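Local coordinates for protein dipicolinate synthase, B chain (Bacillus cereus, PDB 3MCU) that probably acts together with its partner subunit DpaA to oxidise dihydrodipicolinate to dipicolinate with NADP during sporulation, at residues Asn96-Phe101 with Val139-Leu144. Numbering follows the deposited sequence.
Sequences NSMSKF and VNLMRL. With PO4 (phosphate ion), chain J.
Leu144 reaches from segment 139-144 into the hollow between Met98 and Phe101, residues on successive turns of segment 96-101. The fork of its two methyls does the filling: CD1 lies 3.7 Å from CG of Met98, while CD2 meets CD2 of the Phe101 ring, also at 3.7 Å, in an oblique approach. In return, selenomethionine Met98 spans the two leucines, with CG against Leu144 and the SE-CE end against the base of Leu141. Its extended chi1 and chi2 bring SE beside CB of Leu141, and the bend at chi3 (77°) leaves CE 4.1 Å from that same CB. The segment axes come within 9.0 Å at an angle of 53°, and the closest backbone pair is Ser99 with Asn140, their CA atoms 5.8 Å apart. There the amide of Asn140 lies against the short Ser99 side chain, ND2 standing 3.5 Å from OG without a hydrogen bond. ND2 bonds instead to OD1 of Asn137 and weakly to the Asn103 carbonyl of a second subunit, which also takes the Ser99 OG bond. At the far side of helix 95-102, Asn96 ND2 donates a 3.0 Å hydrogen bond to O4 of a phosphate, probably from the crystallisation liquor. Both helices lie against the largely parallel sheet of this flavoprotein-family fold, where Met98 rests on strand 124-130, Leu141 on strand 150-156 and Leu144 on both, while Phe101 also packs against helix 109-118.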
loop_
_atom_site.group_PDB
_atom_site.type_symbol
_atom_site.label_atom_id
_atom_site.label_comp_id
_atom_site.label_asym_id
_atom_site.label_seq_id
_atom_site.Cartn_x
_atom_site.Cartn_y
_atom_site.Cartn_z
ATOM N N ASN D 96 12.084 8.292 10.444
ATOM C CA ASN D 96 11.639 9.340 9.539
ATOM C C ASN D 96 12.243 9.203 8.134
ATOM O O ASN D 96 11.520 9.276 7.133
ATOM C CB ASN D 96 11.906 10.732 10.126
ATOM C CG ASN D 96 11.357 11.850 9.249
ATOM O OD1 ASN D 96 10.151 11.926 8.993
ATOM N ND2 ASN D 96 12.245 12.715 8.770
ATOM N N SER D 97 13.559 8.996 8.060
ATOM C CA SER D 97 14.243 8.865 6.761
ATOM C C SER D 97 13.927 7.531 6.074
ATOM O O SER D 97 13.843 7.458 4.865
ATOM C CB SER D 97 15.760 9.001 6.928
ATOM O OG SER D 97 16.126 10.269 7.444
HETATM N N MSE D 98 13.756 6.471 6.854
HETATM C CA MSE D 98 13.363 5.178 6.301
HETATM C C MSE D 98 11.994 5.247 5.608
HETATM O O MSE D 98 11.787 4.683 4.532
HETATM C CB MSE D 98 13.316 4.120 7.406
HETATM C CG MSE D 98 12.866 2.769 6.880
HETATM SE SE MSE D 98 13.187 1.289 8.111
HETATM C CE MSE D 98 11.713 1.629 9.353
ATOM N N SER D 99 11.054 5.921 6.248
ATOM C CA SER D 99 9.741 6.133 5.674
ATOM C C SER D 99 9.848 6.939 4.394
ATOM O O SER D 99 9.242 6.595 3.381
ATOM C CB SER D 99 8.841 6.866 6.669
ATOM O OG SER D 99 7.636 7.258 6.034
ATOM N N LYS D 100 10.623 8.015 4.433
ATOM C CA LYS D 100 10.804 8.843 3.246
ATOM C C LYS D 100 11.494 8.070 2.106
ATOM O O LYS D 100 11.049 8.115 0.952
ATOM C CB LYS D 100 11.553 10.134 3.599
ATOM C CG LYS D 100 10.675 11.197 4.288
ATOM C CD LYS D 100 11.508 12.316 4.927
ATOM C CE LYS D 100 10.620 13.499 5.312
ATOM N NZ LYS D 100 11.086 14.250 6.520
ATOM N N PHE D 101 12.570 7.355 2.433
ATOM C CA PHE D 101 13.244 6.489 1.467
ATOM C C PHE D 101 12.247 5.506 0.838
ATOM O O PHE D 101 12.151 5.420 -0.388
ATOM C CB PHE D 101 14.410 5.734 2.131
ATOM C CG PHE D 101 15.320 5.031 1.154
ATOM C CD1 PHE D 101 15.606 5.593 -0.073
ATOM C CD2 PHE D 101 15.902 3.824 1.477
ATOM C CE1 PHE D 101 16.433 4.959 -0.965
ATOM C CE2 PHE D 101 16.739 3.183 0.594
ATOM C CZ PHE D 101 17.007 3.742 -0.625
ATOM N N VAL D 139 5.799 -1.735 7.537
ATOM C CA VAL D 139 5.494 -1.874 6.110
ATOM C C VAL D 139 6.532 -1.149 5.267
ATOM O O VAL D 139 6.841 -1.568 4.162
ATOM C CB VAL D 139 4.086 -1.346 5.790
ATOM C CG1 VAL D 139 3.871 -1.270 4.289
ATOM C CG2 VAL D 139 3.043 -2.256 6.401
ATOM N N ASN D 140 7.107 -0.082 5.800
ATOM C CA ASN D 140 8.154 0.626 5.070
ATOM C C ASN D 140 9.442 -0.171 5.050
ATOM O O ASN D 140 10.105 -0.282 4.018
ATOM C CB ASN D 140 8.377 2.010 5.676
ATOM C CG ASN D 140 7.226 2.966 5.364
ATOM O OD1 ASN D 140 6.641 2.905 4.273
ATOM N ND2 ASN D 140 6.896 3.833 6.310
ATOM N N LEU D 141 9.777 -0.732 6.209
ATOM C CA LEU D 141 10.928 -1.591 6.351
ATOM C C LEU D 141 10.845 -2.735 5.338
ATOM O O LEU D 141 11.774 -2.967 4.565
ATOM C CB LEU D 141 10.997 -2.128 7.791
ATOM C CG LEU D 141 12.326 -2.720 8.277
ATOM C CD1 LEU D 141 12.340 -2.847 9.836
ATOM C CD2 LEU D 141 12.578 -4.048 7.635
HETATM N N MSE D 142 9.729 -3.453 5.348
HETATM C CA MSE D 142 9.573 -4.621 4.482
HETATM C C MSE D 142 9.502 -4.284 3.009
HETATM O O MSE D 142 9.881 -5.110 2.185
HETATM C CB MSE D 142 8.360 -5.463 4.879
HETATM C CG MSE D 142 8.566 -6.219 6.176
HETATM SE SE MSE D 142 10.176 -7.322 6.125
HETATM C CE MSE D 142 9.680 -8.469 7.645
ATOM N N ARG D 143 9.022 -3.088 2.673
ATOM C CA ARG D 143 8.938 -2.693 1.271
ATOM C C ARG D 143 10.371 -2.566 0.747
ATOM O O ARG D 143 10.701 -3.062 -0.335
ATOM C CB ARG D 143 8.126 -1.384 1.079
ATOM C CG ARG D 143 8.112 -0.850 -0.375
ATOM C CD ARG D 143 7.156 0.357 -0.576
ATOM N NE ARG D 143 5.872 0.101 0.072
ATOM C CZ ARG D 143 5.383 0.793 1.108
ATOM N NH1 ARG D 143 6.039 1.842 1.615
ATOM N NH2 ARG D 143 4.215 0.446 1.630
ATOM N N LEU D 144 11.227 -1.939 1.548
ATOM C CA LEU D 144 12.647 -1.800 1.232
ATOM C C LEU D 144 13.370 -3.146 1.180
ATOM O O LEU D 144 14.106 -3.432 0.224
ATOM C CB LEU D 144 13.330 -0.888 2.247
ATOM C CG LEU D 144 12.878 0.575 2.218
ATOM C CD1 LEU D 144 13.359 1.352 3.453
ATOM C CD2 LEU D 144 13.339 1.243 0.938
HETATM P P PO4 J . 16.017 12.946 9.550
HETATM O O1 PO4 J . 17.481 13.009 9.130
HETATM O O2 PO4 J . 15.841 12.186 10.847
HETATM O O3 PO4 J . 15.506 14.367 9.700
HETATM O O4 PO4 J . 15.193 12.232 8.517
#